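Local atomic coordinates of transmembrane protease (Mus musculus, PDB entry 2E7V), a protein that is probably a membrane-anchored serine protease of the extracellular space, represented here by its SEA domain, a module found next to the membrane in many surface proteins. Residues A[33-42]-A[54-62]; A[15-23]-A[62-70]. All coordinates share one frame; numbering follows the deposited sequence.

Interaction 1 (A[33-42]-A[54-62]); sequences LSERIEAMIT and FIRTHVVKL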
loop_
_atom_site.group_PDB
_atom_site.type_symbol
_atom_site.label_atom_id
_atom_site.label_comp_id
_atom_site.label_asym_id
_atom_site.label_seq_id
_atom_site.Cartn_x
_atom_site.Cartn_y
_atom_site.Cartn_z
ATOM N N LEU A 33 9.370 2.260 7.312
ATOM C CA LEU A 33 8.487 2.696 6.238
ATOM C C LEU A 33 7.672 1.486 5.743
ATOM O O LEU A 33 6.474 1.606 5.483
ATOM C CB LEU A 33 9.280 3.296 5.073
ATOM C CG LEU A 33 8.408 3.609 3.851
ATOM C CD1 LEU A 33 7.303 4.578 4.270
ATOM C CD2 LEU A 33 9.248 4.183 2.717
ATOM N N SER A 34 8.324 0.332 5.613
ATOM C CA SER A 34 7.640 -0.885 5.167
ATOM C C SER A 34 6.577 -1.310 6.171
ATOM O O SER A 34 5.495 -1.762 5.798
ATOM C CB SER A 34 8.642 -2.033 4.982
ATOM O OG SER A 34 9.368 -1.873 3.781
ATOM N N GLU A 35 6.893 -1.146 7.448
ATOM C CA GLU A 35 5.977 -1.512 8.518
ATOM C C GLU A 35 4.759 -0.590 8.532
ATOM O O GLU A 35 3.640 -1.044 8.753
ATOM C CB GLU A 35 6.715 -1.457 9.858
ATOM C CG GLU A 35 5.854 -1.673 11.075
ATOM C CD GLU A 35 6.679 -1.645 12.345
ATOM O OE1 GLU A 35 7.502 -2.570 12.541
ATOM O OE2 GLU A 35 6.512 -0.690 13.138
ATOM N N ARG A 36 4.977 0.701 8.288
ATOM C CA ARG A 36 3.881 1.672 8.267
ATOM C C ARG A 36 2.939 1.369 7.101
ATOM O O ARG A 36 1.709 1.392 7.246
ATOM C CB ARG A 36 4.437 3.095 8.144
ATOM C CG ARG A 36 3.388 4.191 7.912
ATOM C CD ARG A 36 2.299 4.196 8.985
ATOM N NE ARG A 36 1.241 5.179 8.717
ATOM C CZ ARG A 36 0.036 5.143 9.287
ATOM N NH1 ARG A 36 -0.260 4.184 10.152
ATOM N NH2 ARG A 36 -0.889 6.049 8.979
ATOM N N ILE A 37 3.527 1.082 5.946
ATOM C CA ILE A 37 2.759 0.756 4.750
ATOM C C ILE A 37 1.936 -0.525 4.965
ATOM O O ILE A 37 0.756 -0.592 4.579
ATOM C CB ILE A 37 3.710 0.611 3.525
ATOM C CG1 ILE A 37 4.229 1.999 3.129
ATOM C CG2 ILE A 37 2.973 -0.042 2.347
ATOM C CD1 ILE A 37 5.390 1.982 2.162
ATOM N N GLU A 38 2.547 -1.526 5.596
ATOM C CA GLU A 38 1.858 -2.793 5.876
ATOM C C GLU A 38 0.711 -2.609 6.876
ATOM O O GLU A 38 -0.346 -3.241 6.761
ATOM C CB GLU A 38 2.863 -3.834 6.402
ATOM C CG GLU A 38 3.761 -4.400 5.296
ATOM C CD GLU A 38 4.997 -5.125 5.812
ATOM O OE1 GLU A 38 5.848 -5.505 4.970
ATOM O OE2 GLU A 38 5.118 -5.314 7.048
ATOM N N ALA A 39 0.922 -1.731 7.853
ATOM C CA ALA A 39 -0.094 -1.448 8.856
ATOM C C ALA A 39 -1.284 -0.740 8.224
ATOM O O ALA A 39 -2.434 -1.024 8.558
ATOM C CB ALA A 39 0.491 -0.579 9.955
ATOM N N MET A 40 -0.999 0.190 7.322
ATOM C CA MET A 40 -2.033 0.956 6.641
ATOM C C MET A 40 -2.920 0.048 5.805
ATOM O O MET A 40 -4.149 0.117 5.884
ATOM C CB MET A 40 -1.401 2.044 5.759
ATOM C CG MET A 40 -0.765 3.192 6.566
ATOM S SD MET A 40 -0.068 4.505 5.552
ATOM C CE MET A 40 -1.570 5.146 4.823
ATOM N N ILE A 41 -2.298 -0.798 4.996
ATOM C CA ILE A 41 -3.045 -1.720 4.147
ATOM C C ILE A 41 -3.854 -2.683 5.015
ATOM O O ILE A 41 -5.035 -2.938 4.740
ATOM C CB ILE A 41 -2.088 -2.501 3.208
ATOM C CG1 ILE A 41 -1.520 -1.546 2.154
ATOM C CG2 ILE A 41 -2.827 -3.656 2.532
ATOM C CD1 ILE A 41 -0.364 -2.135 1.345
ATOM N N THR A 42 -3.234 -3.193 6.073
ATOM C CA THR A 42 -3.915 -4.125 6.976
ATOM C C THR A 42 -5.146 -3.467 7.607
ATOM O O THR A 42 -6.224 -4.063 7.637
ATOM C CB THR A 42 -2.964 -4.624 8.093
ATOM O OG1 THR A 42 -1.849 -5.310 7.499
ATOM C CG2 THR A 42 -3.692 -5.585 9.044
ATOM N N PHE A 54 -9.096 -11.250 4.020
ATOM C CA PHE A 54 -7.716 -10.759 4.054
ATOM C C PHE A 54 -6.892 -11.486 5.122
ATOM O O PHE A 54 -7.299 -11.563 6.277
ATOM C CB PHE A 54 -7.708 -9.243 4.311
ATOM C CG PHE A 54 -6.329 -8.649 4.498
ATOM C CD1 PHE A 54 -5.789 -8.491 5.775
ATOM C CD2 PHE A 54 -5.568 -8.253 3.400
ATOM C CE1 PHE A 54 -4.511 -7.947 5.959
ATOM C CE2 PHE A 54 -4.288 -7.707 3.576
ATOM C CZ PHE A 54 -3.761 -7.557 4.859
ATOM N N ILE A 55 -5.744 -12.035 4.731
ATOM C CA ILE A 55 -4.889 -12.744 5.679
ATOM C C ILE A 55 -3.749 -11.865 6.157
ATOM O O ILE A 55 -3.617 -11.625 7.353
ATOM C CB ILE A 55 -4.304 -14.043 5.076
ATOM C CG1 ILE A 55 -5.443 -15.014 4.755
ATOM C CG2 ILE A 55 -3.346 -14.707 6.092
ATOM C CD1 ILE A 55 -4.987 -16.311 4.145
ATOM N N ARG A 56 -2.926 -11.385 5.225
ATOM C CA ARG A 56 -1.815 -10.513 5.586
ATOM C C ARG A 56 -1.151 -9.908 4.353
ATOM O O ARG A 56 -1.349 -10.366 3.218
ATOM C CB ARG A 56 -0.770 -11.280 6.398
ATOM C CG ARG A 56 -0.137 -12.417 5.628
ATOM C CD ARG A 56 0.911 -13.162 6.434
ATOM N NE ARG A 56 1.005 -14.525 5.933
ATOM C CZ ARG A 56 0.251 -15.529 6.364
ATOM N NH1 ARG A 56 -0.641 -15.322 7.318
ATOM N NH2 ARG A 56 0.372 -16.732 5.822
ATOM N N THR A 57 -0.351 -8.877 4.588
ATOM C CA THR A 57 0.344 -8.191 3.511
ATOM C C THR A 57 1.802 -7.928 3.863
ATOM O O THR A 57 2.205 -7.975 5.031
ATOM C CB THR A 57 -0.333 -6.848 3.202
ATOM O OG1 THR A 57 0.236 -6.275 2.020
ATOM C CG2 THR A 57 -0.149 -5.879 4.367
ATOM N N HIS A 58 2.598 -7.657 2.840
ATOM C CA HIS A 58 3.997 -7.367 3.072
ATOM C C HIS A 58 4.649 -6.712 1.877
ATOM O O HIS A 58 4.373 -7.051 0.718
ATOM C CB HIS A 58 4.755 -8.640 3.469
ATOM C CG HIS A 58 5.032 -9.579 2.335
ATOM N ND1 HIS A 58 6.285 -9.716 1.777
ATOM C CD2 HIS A 58 4.235 -10.465 1.692
ATOM C CE1 HIS A 58 6.248 -10.649 0.841
ATOM N NE2 HIS A 58 5.017 -11.120 0.769
ATOM N N VAL A 59 5.489 -5.735 2.188
ATOM C CA VAL A 59 6.240 -4.994 1.197
ATOM C C VAL A 59 7.379 -5.926 0.763
ATOM O O VAL A 59 8.191 -6.349 1.588
ATOM C CB VAL A 59 6.804 -3.689 1.830
ATOM C CG1 VAL A 59 7.819 -3.036 0.908
ATOM C CG2 VAL A 59 5.661 -2.729 2.137
ATOM N N VAL A 60 7.418 -6.267 -0.522
ATOM C CA VAL A 60 8.462 -7.156 -1.032
ATOM C C VAL A 60 9.721 -6.359 -1.318
ATOM O O VAL A 60 10.824 -6.897 -1.322
ATOM C CB VAL A 60 8.011 -7.887 -2.306
ATOM C CG1 VAL A 60 6.779 -8.719 -2.007
ATOM C CG2 VAL A 60 7.732 -6.896 -3.399
ATOM N N LYS A 61 9.546 -5.070 -1.578
ATOM C CA LYS A 61 10.678 -4.194 -1.809
ATOM C C LYS A 61 10.264 -2.764 -2.087
ATOM O O LYS A 61 9.133 -2.492 -2.515
ATOM C CB LYS A 61 11.567 -4.723 -2.937
ATOM C CG LYS A 61 11.234 -4.273 -4.330
ATOM C CD LYS A 61 12.440 -4.523 -5.229
ATOM C CE LYS A 61 13.683 -3.819 -4.682
ATOM N NZ LYS A 61 14.922 -4.085 -5.479
ATOM N N LEU A 62 11.180 -1.852 -1.788
ATOM C CA LEU A 62 10.974 -0.427 -1.995
ATOM C C LEU A 62 11.868 -0.060 -3.153
ATOM O O LEU A 62 13.067 -0.337 -3.137
ATOM C CB LEU A 62 11.384 0.367 -0.753
ATOM C CG LEU A 62 10.508 0.115 0.472
ATOM C CD1 LEU A 62 11.060 0.872 1.679
ATOM C CD2 LEU A 62 9.073 0.546 0.162
HETATM O O HOH W 1 8.458 -5.471 4.555
HETATM O O HOH W 2 -0.620 -7.852 7.372
#
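Glu-38 reaches from the helix to the strand backbone: its OE1 accepts the Val-59 N-H at 2.8 Å, nearly straight at 166°, on the lone pair away from the other carboxylate oxygen. The Glu-38 chain gets there with CG beside its own backbone N (chi1 -75°) and runs extended beyond, its CG passing over His-58 CA. A water donates to the same OE1 and to Val-59 O, so OE1 holds Val-59 N directly and Val-59 O through the water. Cut back to an alanine, this position would probably leave Val-59 N without its acceptor and the water without one of its two partners. Mostly apolar packing lies beside it. Val-59 sets CG2 against Ile-37 CG2 (3.8 Å) and CG1 in van der Waals contact with Ser-34 OG, while Leu-62 CD1 meets Leu-33 CD2 at 3.9 Å. Farther along, Thr-57 CG2 lies 3.6 Å from Thr-42 OG1 and also touches Ile-41 CG2; the Phe-54 ring meets Thr-42 and Ile-41 obliquely. Thr-42 OG1 donates to Glu-38 O at 2.7 Å and takes a hydrogen from a water that accepts from Thr-57 N. Ser-34 OG bonds to Tyr-30 O one turn back, and Thr-57 OG1 to Val-74 O. Segment 33-42 of helix 28-46 runs roughly antiparallel (147°) to segment 54-62 of the outermost strand, with Ile-37 and Ile-41 also touching Ile-107 of strand 106-107 and Phe-54 stacked on Phe-45.

Interaction 2 (A[15-23]-A[62-70]); sequences NVEYTEALN and LRKEGTGVV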
loop_
_atom_site.group_PDB
_atom_site.type_symbol
_atom_site.label_atom_id
_atom_site.label_comp_id
_atom_site.label_asym_id
_atom_site.label_seq_id
_atom_site.Cartn_x
_atom_site.Cartn_y
_atom_site.Cartn_z
ATOM N N ASN A 15 4.984 11.596 -0.632
ATOM C CA ASN A 15 5.665 12.425 0.357
ATOM C C ASN A 15 6.897 11.833 1.050
ATOM O O ASN A 15 7.214 12.202 2.183
ATOM C CB ASN A 15 4.623 12.872 1.388
ATOM C CG ASN A 15 3.360 13.421 0.727
ATOM O OD1 ASN A 15 2.242 13.276 1.240
ATOM N ND2 ASN A 15 3.538 14.062 -0.422
ATOM N N VAL A 16 7.585 10.914 0.378
ATOM C CA VAL A 16 8.797 10.320 0.943
ATOM C C VAL A 16 9.903 10.350 -0.107
ATOM O O VAL A 16 9.751 9.816 -1.207
ATOM C CB VAL A 16 8.590 8.851 1.378
ATOM C CG1 VAL A 16 9.867 8.318 2.006
ATOM C CG2 VAL A 16 7.438 8.743 2.345
ATOM N N GLU A 17 11.011 11.000 0.222
ATOM C CA GLU A 17 12.125 11.060 -0.710
ATOM C C GLU A 17 12.899 9.761 -0.587
ATOM O O GLU A 17 13.063 9.235 0.512
ATOM C CB GLU A 17 13.046 12.240 -0.383
ATOM C CG GLU A 17 14.282 12.321 -1.274
ATOM C CD GLU A 17 15.174 13.515 -0.945
ATOM O OE1 GLU A 17 16.300 13.578 -1.474
ATOM O OE2 GLU A 17 14.745 14.389 -0.163
ATOM N N TYR A 18 13.358 9.235 -1.711
ATOM C CA TYR A 18 14.138 8.009 -1.688
ATOM C C TYR A 18 15.559 8.386 -1.259
ATOM O O TYR A 18 16.187 9.235 -1.880
ATOM C CB TYR A 18 14.170 7.366 -3.079
ATOM C CG TYR A 18 14.800 5.996 -3.092
ATOM C CD1 TYR A 18 14.031 4.845 -2.882
ATOM C CD2 TYR A 18 16.170 5.846 -3.273
ATOM C CE1 TYR A 18 14.624 3.577 -2.851
ATOM C CE2 TYR A 18 16.770 4.588 -3.240
ATOM C CZ TYR A 18 15.995 3.461 -3.030
ATOM O OH TYR A 18 16.604 2.225 -3.000
ATOM N N THR A 19 16.048 7.767 -0.192
ATOM C CA THR A 19 17.397 8.034 0.320
ATOM C C THR A 19 18.177 6.720 0.307
ATOM O O THR A 19 17.577 5.662 0.167
ATOM C CB THR A 19 17.330 8.572 1.750
ATOM O OG1 THR A 19 16.618 7.640 2.580
ATOM C CG2 THR A 19 16.611 9.915 1.774
ATOM N N GLU A 20 19.500 6.774 0.461
ATOM C CA GLU A 20 20.311 5.553 0.430
ATOM C C GLU A 20 19.861 4.467 1.394
ATOM O O GLU A 20 19.891 3.277 1.063
ATOM C CB GLU A 20 21.782 5.874 0.689
ATOM C CG GLU A 20 22.461 6.471 -0.509
ATOM C CD GLU A 20 22.378 5.552 -1.707
ATOM O OE1 GLU A 20 23.180 4.595 -1.780
ATOM O OE2 GLU A 20 21.499 5.778 -2.566
ATOM N N ALA A 21 19.457 4.870 2.590
ATOM C CA ALA A 21 18.999 3.912 3.580
ATOM C C ALA A 21 17.939 2.992 2.988
ATOM O O ALA A 21 17.796 1.855 3.425
ATOM C CB ALA A 21 18.433 4.637 4.798
ATOM N N LEU A 22 17.199 3.476 1.992
ATOM C CA LEU A 22 16.146 2.657 1.395
ATOM C C LEU A 22 16.650 1.560 0.462
ATOM O O LEU A 22 15.872 0.707 0.039
ATOM C CB LEU A 22 15.117 3.540 0.676
ATOM C CG LEU A 22 14.348 4.520 1.578
ATOM C CD1 LEU A 22 13.150 5.069 0.820
ATOM C CD2 LEU A 22 13.889 3.810 2.856
ATOM N N ASN A 23 17.952 1.571 0.166
ATOM C CA ASN A 23 18.566 0.568 -0.707
ATOM C C ASN A 23 18.683 -0.782 -0.014
ATOM O O ASN A 23 18.789 -1.828 -0.663
ATOM C CB ASN A 23 19.988 0.989 -1.101
ATOM C CG ASN A 23 20.022 1.965 -2.246
ATOM O OD1 ASN A 23 18.990 2.336 -2.800
ATOM N ND2 ASN A 23 21.220 2.384 -2.617
ATOM N N LEU A 62 11.180 -1.852 -1.788
ATOM C CA LEU A 62 10.974 -0.427 -1.995
ATOM C C LEU A 62 11.868 -0.060 -3.153
ATOM O O LEU A 62 13.067 -0.337 -3.137
ATOM C CB LEU A 62 11.384 0.367 -0.753
ATOM C CG LEU A 62 10.508 0.115 0.472
ATOM C CD1 LEU A 62 11.060 0.872 1.679
ATOM C CD2 LEU A 62 9.073 0.546 0.162
ATOM N N ARG A 63 11.288 0.546 -4.170
ATOM C CA ARG A 63 12.075 0.915 -5.321
ATOM C C ARG A 63 12.084 2.407 -5.487
ATOM O O ARG A 63 11.198 3.115 -5.007
ATOM C CB ARG A 63 11.532 0.228 -6.591
ATOM C CG ARG A 63 11.802 -1.267 -6.618
ATOM C CD ARG A 63 11.305 -1.952 -7.891
ATOM N NE ARG A 63 9.850 -1.908 -8.013
ATOM C CZ ARG A 63 9.175 -0.973 -8.674
ATOM N NH1 ARG A 63 9.819 0.013 -9.288
ATOM N NH2 ARG A 63 7.850 -1.027 -8.727
ATOM N N LYS A 64 13.120 2.882 -6.150
ATOM C CA LYS A 64 13.265 4.292 -6.427
ATOM C C LYS A 64 12.803 4.563 -7.852
ATOM O O LYS A 64 13.243 3.908 -8.793
ATOM C CB LYS A 64 14.732 4.696 -6.260
ATOM C CG LYS A 64 15.151 5.916 -7.060
ATOM C CD LYS A 64 16.645 6.186 -6.903
ATOM C CE LYS A 64 17.468 4.927 -7.169
ATOM N NZ LYS A 64 17.070 4.252 -8.443
ATOM N N GLU A 65 11.883 5.506 -7.997
ATOM C CA GLU A 65 11.381 5.921 -9.302
ATOM C C GLU A 65 11.488 7.438 -9.267
ATOM O O GLU A 65 10.825 8.094 -8.458
ATOM C CB GLU A 65 9.926 5.485 -9.512
ATOM C CG GLU A 65 9.778 4.001 -9.828
ATOM C CD GLU A 65 8.408 3.638 -10.378
ATOM O OE1 GLU A 65 8.217 2.458 -10.743
ATOM O OE2 GLU A 65 7.525 4.521 -10.449
ATOM N N GLY A 66 12.329 7.992 -10.136
ATOM C CA GLY A 66 12.537 9.426 -10.127
ATOM C C GLY A 66 13.305 9.660 -8.841
ATOM O O GLY A 66 14.366 9.070 -8.642
ATOM N N THR A 67 12.772 10.502 -7.963
ATOM C CA THR A 67 13.411 10.758 -6.676
ATOM C C THR A 67 12.468 10.264 -5.592
ATOM O O THR A 67 12.792 10.304 -4.404
ATOM C CB THR A 67 13.673 12.255 -6.447
ATOM O OG1 THR A 67 12.437 12.979 -6.530
ATOM C CG2 THR A 67 14.656 12.783 -7.474
ATOM N N GLY A 68 11.294 9.804 -6.023
ATOM C CA GLY A 68 10.294 9.292 -5.104
ATOM C C GLY A 68 10.431 7.802 -4.851
ATOM O O GLY A 68 11.340 7.152 -5.369
ATOM N N VAL A 69 9.514 7.252 -4.062
ATOM C CA VAL A 69 9.542 5.838 -3.717
ATOM C C VAL A 69 8.311 5.064 -4.185
ATOM O O VAL A 69 7.193 5.585 -4.184
ATOM C CB VAL A 69 9.652 5.664 -2.174
ATOM C CG1 VAL A 69 9.793 4.180 -1.817
ATOM C CG2 VAL A 69 10.820 6.486 -1.635
ATOM N N VAL A 70 8.526 3.817 -4.595
ATOM C CA VAL A 70 7.435 2.938 -5.003
ATOM C C VAL A 70 7.616 1.654 -4.218
ATOM O O VAL A 70 8.732 1.146 -4.106
ATOM C CB VAL A 70 7.462 2.593 -6.498
ATOM C CG1 VAL A 70 6.505 1.432 -6.766
ATOM C CG2 VAL A 70 7.044 3.787 -7.315
HETATM O O HOH W 3 7.977 9.452 -3.153
HETATM O O HOH W 4 15.350 -1.146 -1.965
#
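Tyr-18 N donates to Thr-67 O across the contact at 3.0 Å and 172°, fastening the chain just after the short, weakly bonded strand 16-17 to the type II' turn from Glu-65 to Gly-68 that joins strands 54-65 and 68-78. The Tyr-18 ring then folds back over the hairpin. With CG anti to the backbone N (chi1 -172°), it lies flat against Lys-64, whose CB sits almost exactly over the ring centre, 3.3 Å from the centroid and 6° off the normal, a close CH-pi contact. The lysine chain continues across the CD2 and CE2 side of the ring, and its bends at chi3 and chi4 carry NZ to 5.7 Å from the centroid, where any cation-pi attraction is weak at most. Leu-22 CB packs on the opposite face toward the rim, so the ring is sandwiched between two aliphatic groups. At its far end Asn-23 OD1 lies in the ring plane beside the hydroxyl, at a doubtfully short distance. Val-69 CG2 is the apolar meeting point: it touches Tyr-18 CB near the ring edge, Leu-22 CD1 at 3.7 Å and, more loosely, Val-16 CG1. Leu-22 CD2 also reaches Leu-62 CD1 at 4.2 Å. Two waters complete the seam, one between Val-16 O and Val-69 N, the other donating to both Leu-22 O and Leu-62 O. On the hairpin itself Arg-63 pairs with Asp-72 and, through NH1, with Glu-65. The arrangement is a two-residue beta hairpin with a type II' turn, glycine at its first corner position, packed under the connection from strand 16-17 to helix 28-46 at one end of the SEA domain's alpha/beta sandwich.

How the interactions relate
Leu-62 belongs to both contacts, and Leu-33 CD2 of interaction 1 also packs on Val-16 CG1 of interaction 2, so the two apolar patches join although they lie about 16 Å apart, centre to centre. Both use strand 54-65. Interaction 1, near the centre of the fold, lays a helix on the sheet through aliphatic groups, with a carboxylate and waters along its margin. Interaction 2 is more peripheral, at the hairpin end, and relies on an aromatic ring with a lysine methylene over its face plus a backbone bond. In sequence, interaction 1 is nested inside the loop that interaction 2 closes.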